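Long-range contact in sialyltransferase 0160 (Photobacterium damselae, PDB 4R84), which transfers sialic acid from CMP-sialic acid to an acceptor sugar, as a GT-B-fold glycosyltransferase: residues A[142-155]-A[166-178]. Sequence-based numbering, arbitrary orientation. Where two conformers were deposited one is given.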
loop_
_atom_site.group_PDB
_atom_site.type_symbol
_atom_site.label_atom_id
_atom_site.label_comp_id
_atom_site.label_asym_id
_atom_site.label_seq_id
_atom_site.Cartn_x
_atom_site.Cartn_y
_atom_site.Cartn_z
ATOM N N LYS A 142 9.097 -10.340 1.176
ATOM C CA LYS A 142 9.810 -11.414 0.499
ATOM C C LYS A 142 11.065 -11.773 1.292
ATOM O O LYS A 142 11.463 -12.942 1.360
ATOM C CB LYS A 142 10.173 -11.024 -0.939
ATOM C CG LYS A 142 11.155 -11.994 -1.594
ATOM C CD LYS A 142 10.567 -13.383 -1.743
ATOM C CE LYS A 142 11.646 -14.407 -2.100
ATOM N NZ LYS A 142 12.577 -13.974 -3.181
ATOM N N ASP A 143 11.696 -10.765 1.885
ATOM C CA ASP A 143 12.888 -11.006 2.686
ATOM C C ASP A 143 12.532 -11.513 4.066
ATOM O O ASP A 143 13.194 -12.414 4.579
ATOM C CB ASP A 143 13.749 -9.745 2.803
ATOM C CG ASP A 143 14.684 -9.571 1.625
ATOM O OD1 ASP A 143 14.398 -10.127 0.539
ATOM O OD2 ASP A 143 15.736 -8.916 1.804
ATOM N N GLU A 144 11.496 -10.944 4.671
ATOM C CA GLU A 144 11.144 -11.332 6.030
ATOM C C GLU A 144 10.401 -12.666 6.083
ATOM O O GLU A 144 10.591 -13.444 7.018
ATOM C CB GLU A 144 10.303 -10.253 6.704
ATOM C CG GLU A 144 10.102 -10.491 8.200
ATOM C CD GLU A 144 9.358 -9.361 8.896
ATOM O OE1 GLU A 144 8.938 -8.401 8.213
ATOM O OE2 GLU A 144 9.196 -9.430 10.135
ATOM N N TYR A 145 9.587 -12.939 5.064
ATOM C CA TYR A 145 8.761 -14.156 5.022
ATOM C C TYR A 145 8.933 -14.869 3.685
ATOM O O TYR A 145 8.034 -14.886 2.833
ATOM C CB TYR A 145 7.288 -13.814 5.270
ATOM C CG TYR A 145 7.052 -13.178 6.610
ATOM C CD1 TYR A 145 7.008 -13.952 7.763
ATOM C CD2 TYR A 145 6.897 -11.799 6.734
ATOM C CE1 TYR A 145 6.804 -13.373 9.007
ATOM C CE2 TYR A 145 6.691 -11.208 7.978
ATOM C CZ TYR A 145 6.646 -12.003 9.108
ATOM O OH TYR A 145 6.443 -11.432 10.346
ATOM N N PRO A 146 10.100 -15.487 3.496
ATOM C CA PRO A 146 10.429 -16.011 2.173
ATOM C C PRO A 146 9.577 -17.200 1.737
ATOM O O PRO A 146 9.615 -17.562 0.563
ATOM C CB PRO A 146 11.905 -16.425 2.318
ATOM C CG PRO A 146 12.113 -16.604 3.756
ATOM C CD PRO A 146 11.207 -15.657 4.458
ATOM N N SER A 147 8.822 -17.795 2.659
ATOM C CA SER A 147 7.970 -18.932 2.306
ATOM C C SER A 147 6.585 -18.506 1.801
ATOM O O SER A 147 5.894 -19.289 1.151
ATOM C CB SER A 147 7.814 -19.875 3.505
ATOM O OG SER A 147 9.070 -20.391 3.919
ATOM N N ASN A 148 6.176 -17.273 2.098
ATOM C CA ASN A 148 4.812 -16.840 1.778
ATOM C C ASN A 148 4.549 -16.724 0.284
ATOM O O ASN A 148 5.352 -16.145 -0.446
ATOM C CB ASN A 148 4.499 -15.486 2.426
ATOM C CG ASN A 148 4.392 -15.576 3.936
ATOM O OD1 ASN A 148 4.765 -16.586 4.538
ATOM N ND2 ASN A 148 3.884 -14.530 4.552
ATOM N N GLN A 149 3.418 -17.274 -0.154
ATOM C CA GLN A 149 2.929 -17.084 -1.509
ATOM C C GLN A 149 2.075 -15.810 -1.557
ATOM O O GLN A 149 1.411 -15.462 -0.583
ATOM C CB GLN A 149 2.108 -18.295 -1.951
ATOM C CG GLN A 149 1.600 -18.222 -3.373
ATOM C CD GLN A 149 2.719 -18.157 -4.382
ATOM O OE1 GLN A 149 3.759 -18.818 -4.226
ATOM N NE2 GLN A 149 2.526 -17.340 -5.422
ATOM N N ARG A 150 2.119 -15.122 -2.694
ATOM C CA ARG A 150 1.385 -13.873 -2.874
ATOM C C ARG A 150 0.555 -13.961 -4.132
ATOM O O ARG A 150 1.061 -14.359 -5.179
ATOM C CB ARG A 150 2.341 -12.676 -2.969
ATOM C CG ARG A 150 3.303 -12.584 -1.783
ATOM C CD ARG A 150 4.210 -11.327 -1.732
ATOM N NE ARG A 150 4.793 -11.377 -0.398
ATOM C CZ ARG A 150 5.880 -12.070 -0.064
ATOM N NH1 ARG A 150 6.647 -12.642 -0.986
ATOM N NH2 ARG A 150 6.233 -12.126 1.204
ATOM N N PHE A 151 -0.727 -13.612 -4.016
ATOM C CA PHE A 151 -1.596 -13.516 -5.183
ATOM C C PHE A 151 -1.859 -12.044 -5.403
ATOM O O PHE A 151 -2.304 -11.381 -4.478
ATOM C CB PHE A 151 -2.915 -14.245 -4.968
ATOM C CG PHE A 151 -2.798 -15.753 -4.944
ATOM C CD1 PHE A 151 -1.594 -16.385 -5.200
ATOM C CD2 PHE A 151 -3.925 -16.527 -4.734
ATOM C CE1 PHE A 151 -1.501 -17.776 -5.199
ATOM C CE2 PHE A 151 -3.836 -17.941 -4.724
ATOM C CZ PHE A 151 -2.626 -18.547 -4.969
ATOM N N VAL A 152 -1.624 -11.547 -6.617
ATOM C CA VAL A 152 -1.678 -10.098 -6.861
ATOM C C VAL A 152 -2.552 -9.742 -8.059
ATOM O O VAL A 152 -2.324 -10.214 -9.177
ATOM C CB VAL A 152 -0.267 -9.507 -7.083
ATOM C CG1 VAL A 152 -0.371 -7.992 -7.376
ATOM C CG2 VAL A 152 0.651 -9.718 -5.853
ATOM N N SER A 153 -3.534 -8.873 -7.815
ATOM C CA SER A 153 -4.397 -8.339 -8.870
ATOM C C SER A 153 -4.395 -6.836 -8.815
ATOM O O SER A 153 -5.157 -6.249 -8.048
ATOM C CB SER A 153 -5.828 -8.855 -8.712
ATOM O OG SER A 153 -5.875 -10.238 -9.024
ATOM N N TRP A 154 -3.534 -6.231 -9.631
ATOM C CA TRP A 154 -3.360 -4.786 -9.691
ATOM C C TRP A 154 -3.661 -4.295 -11.093
ATOM O O TRP A 154 -3.164 -4.852 -12.063
ATOM C CB TRP A 154 -1.935 -4.387 -9.347
ATOM C CG TRP A 154 -1.526 -4.519 -7.928
ATOM C CD1 TRP A 154 -2.326 -4.519 -6.826
ATOM C CD2 TRP A 154 -0.185 -4.668 -7.465
ATOM N NE1 TRP A 154 -1.543 -4.666 -5.689
ATOM C CE2 TRP A 154 -0.229 -4.759 -6.062
ATOM C CE3 TRP A 154 1.059 -4.762 -8.110
ATOM C CZ2 TRP A 154 0.921 -4.917 -5.283
ATOM C CZ3 TRP A 154 2.204 -4.915 -7.335
ATOM C CH2 TRP A 154 2.125 -4.993 -5.936
ATOM N N LYS A 155 -4.435 -3.229 -11.209
ATOM C CA LYS A 155 -4.791 -2.748 -12.538
ATOM C C LYS A 155 -3.716 -1.851 -13.143
ATOM O O LYS A 155 -3.513 -1.864 -14.359
ATOM C CB LYS A 155 -6.131 -2.003 -12.475
ATOM C CG LYS A 155 -6.761 -1.771 -13.849
ATOM C CD LYS A 155 -8.258 -1.506 -13.720
ATOM C CE LYS A 155 -8.869 -1.077 -15.052
ATOM N NZ LYS A 155 -8.353 0.280 -15.464
ATOM N N LYS A 166 10.684 -13.213 -8.544
ATOM C CA LYS A 166 11.550 -12.649 -7.513
ATOM C C LYS A 166 10.808 -12.434 -6.204
ATOM O O LYS A 166 11.408 -12.485 -5.133
ATOM C CB LYS A 166 12.135 -11.294 -7.958
ATOM C CG LYS A 166 13.098 -11.326 -9.141
ATOM C CD LYS A 166 13.658 -9.925 -9.402
ATOM C CE LYS A 166 14.507 -9.861 -10.663
ATOM N NZ LYS A 166 15.791 -10.624 -10.550
ATOM N N LEU A 167 9.499 -12.211 -6.292
ATOM C CA LEU A 167 8.729 -11.801 -5.127
ATOM C C LEU A 167 7.676 -12.821 -4.699
ATOM O O LEU A 167 6.840 -12.526 -3.846
ATOM C CB LEU A 167 8.065 -10.432 -5.399
ATOM C CG LEU A 167 9.031 -9.248 -5.583
ATOM C CD1 LEU A 167 8.280 -7.995 -6.041
ATOM C CD2 LEU A 167 9.744 -8.957 -4.280
ATOM N N ASN A 168 7.748 -14.028 -5.265
ATOM C CA ASN A 168 6.779 -15.095 -4.978
ATOM C C ASN A 168 5.344 -14.625 -5.237
ATOM O O ASN A 168 4.408 -14.906 -4.478
ATOM C CB ASN A 168 6.947 -15.584 -3.535
ATOM C CG ASN A 168 8.229 -16.390 -3.345
ATOM O OD1 ASN A 168 8.860 -16.796 -4.316
ATOM N ND2 ASN A 168 8.611 -16.620 -2.096
ATOM N N ILE A 169 5.201 -13.912 -6.344
ATOM C CA ILE A 169 3.926 -13.395 -6.801
ATOM C C ILE A 169 3.333 -14.234 -7.930
ATOM O O ILE A 169 4.029 -14.583 -8.889
ATOM C CB ILE A 169 4.078 -11.953 -7.305
ATOM C CG1 ILE A 169 4.283 -10.982 -6.138
ATOM C CG2 ILE A 169 2.872 -11.565 -8.109
ATOM C CD1 ILE A 169 4.600 -9.547 -6.614
ATOM N N HIS A 170 2.051 -14.565 -7.800
ATOM C CA HIS A 170 1.250 -15.069 -8.914
ATOM C C HIS A 170 0.216 -14.004 -9.230
ATOM O O HIS A 170 -0.569 -13.641 -8.365
ATOM C CB HIS A 170 0.570 -16.389 -8.546
ATOM C CG HIS A 170 0.053 -17.166 -9.722
ATOM N ND1 HIS A 170 -0.591 -16.575 -10.789
ATOM C CD2 HIS A 170 0.078 -18.495 -9.990
ATOM C CE1 HIS A 170 -0.936 -17.504 -11.664
ATOM N NE2 HIS A 170 -0.542 -18.677 -11.204
ATOM N N THR A 171 0.202 -13.509 -10.466
ATOM C CA THR A 171 -0.742 -12.468 -10.835
ATOM C C THR A 171 -2.048 -13.078 -11.345
ATOM O O THR A 171 -2.051 -14.137 -11.995
ATOM C CB THR A 171 -0.155 -11.527 -11.907
ATOM O OG1 THR A 171 0.252 -12.300 -13.039
ATOM C CG2 THR A 171 1.056 -10.773 -11.360
ATOM N N TYR A 172 -3.149 -12.403 -11.021
ATOM C CA TYR A 172 -4.492 -12.739 -11.476
ATOM C C TYR A 172 -5.171 -11.499 -12.006
ATOM O O TYR A 172 -4.929 -10.387 -11.523
ATOM C CB TYR A 172 -5.331 -13.347 -10.350
ATOM C CG TYR A 172 -4.819 -14.704 -9.974
ATOM C CD1 TYR A 172 -5.194 -15.823 -10.699
ATOM C CD2 TYR A 172 -3.901 -14.862 -8.944
ATOM C CE1 TYR A 172 -4.702 -17.075 -10.377
ATOM C CE2 TYR A 172 -3.401 -16.104 -8.629
ATOM C CZ TYR A 172 -3.803 -17.201 -9.343
ATOM O OH TYR A 172 -3.297 -18.443 -9.016
ATOM N N PRO A 173 -6.022 -11.683 -13.014
ATOM C CA PRO A 173 -6.752 -10.530 -13.535
ATOM C C PRO A 173 -7.796 -10.028 -12.549
ATOM O O PRO A 173 -8.210 -10.742 -11.632
ATOM C CB PRO A 173 -7.417 -11.088 -14.798
ATOM C CG PRO A 173 -7.610 -12.548 -14.488
ATOM C CD PRO A 173 -6.388 -12.937 -13.707
ATOM N N LEU A 174 -8.212 -8.787 -12.742
ATOM C CA LEU A 174 -9.407 -8.267 -12.108
ATOM C C LEU A 174 -10.603 -8.523 -13.011
ATOM O O LEU A 174 -10.446 -8.657 -14.224
ATOM C CB LEU A 174 -9.279 -6.754 -11.874
ATOM C CG LEU A 174 -8.215 -6.368 -10.842
ATOM C CD1 LEU A 174 -7.851 -4.896 -11.060
ATOM C CD2 LEU A 174 -8.761 -6.583 -9.462
ATOM N N LYS A 175 -11.782 -8.561 -12.411
ATOM C CA LYS A 175 -13.038 -8.446 -13.150
ATOM C C LYS A 175 -13.440 -6.984 -13.125
ATOM O O LYS A 175 -14.002 -6.490 -12.140
ATOM C CB LYS A 175 -14.122 -9.322 -12.535
ATOM C CG LYS A 175 -15.471 -9.292 -13.251
ATOM C CD LYS A 175 -16.413 -10.337 -12.626
ATOM C CE LYS A 175 -17.767 -10.408 -13.323
ATOM N NZ LYS A 175 -18.567 -9.172 -13.123
ATOM N N GLY A 176 -13.112 -6.284 -14.199
ATOM C CA GLY A 176 -13.267 -4.845 -14.200
ATOM C C GLY A 176 -12.285 -4.213 -13.233
ATOM O O GLY A 176 -11.078 -4.214 -13.473
ATOM N N ASN A 177 -12.822 -3.676 -12.142
ATOM C CA ASN A 177 -12.024 -3.049 -11.094
ATOM C C ASN A 177 -11.857 -3.929 -9.868
ATOM O O ASN A 177 -11.156 -3.570 -8.917
ATOM C CB ASN A 177 -12.666 -1.736 -10.665
ATOM C CG ASN A 177 -12.661 -0.714 -11.754
ATOM O OD1 ASN A 177 -13.687 -0.079 -12.066
ATOM N ND2 ASN A 177 -11.506 -0.528 -12.343
ATOM N N ASN A 178 -12.502 -5.080 -9.875
ATOM C CA ASN A 178 -12.589 -5.836 -8.630
ATOM C C ASN A 178 -12.159 -7.278 -8.714
ATOM O O ASN A 178 -11.850 -7.796 -9.775
ATOM C CB ASN A 178 -14.017 -5.764 -8.111
ATOM C CG ASN A 178 -14.470 -4.335 -7.908
ATOM O OD1 ASN A 178 -15.332 -3.846 -8.635
ATOM N ND2 ASN A 178 -13.880 -3.651 -6.926
HETATM O O HOH W 1 7.690 -14.996 0.019
HETATM O O HOH W 2 6.657 -18.324 -5.709
HETATM O O HOH W 3 -10.646 1.711 -13.433
#
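Strands 149-154 and 169-171 pair in parallel, Arg150 beside Ile169 and Val152 beside Thr171, near one margin of the sheet in the PMO188 sialyltransferase region. Arg150 and Val152 each use both backbone polar groups: Arg150 N donates to Asn168 O and His170 N to Arg150 O (2.8 Å), then Val152 N to His170 O and Tyr172 N to Val152 O. Between them the backbone of Phe151 faces the other way, to Tyr123 and Glu121 of strand 106-125. Helix 161-166 links the two strands, a beta-alpha-beta crossover of the Rossmann type that fits the GT-B architecture.

On one face of the sheet, branched Val152 and Ile169 meet through their CG2 methyls, 3.7 Å apart. On the other, the edge of Tyr172 turns to the face of Phe151 in a T-shaped pair, planes at 62°, with CE2 nearest CG; helix 181-192 packs against both side chains, through Ile187 and Ala186.

Where the strands begin, long cationic chains tie up carbonyls at a helix end. Lys142, bent at chi2 and again at chi4, brings NZ to Lys166 O (2.7 Å). Arg150 runs extended from CG to NE and sets NH1 2.9 Å from Leu167 O, which lies in the guanidinium plane, while its NE pairs with Glu121. A bridging water accepts from Arg150 NH1 and Asn168 ND2 and donates to Tyr145 O and Asn148 O. Farther along, small Ser153 leaves room for Leu174 CD2 against its CB and directs OG to Tyr172 O (2.7 Å), well above the carbonyl plane.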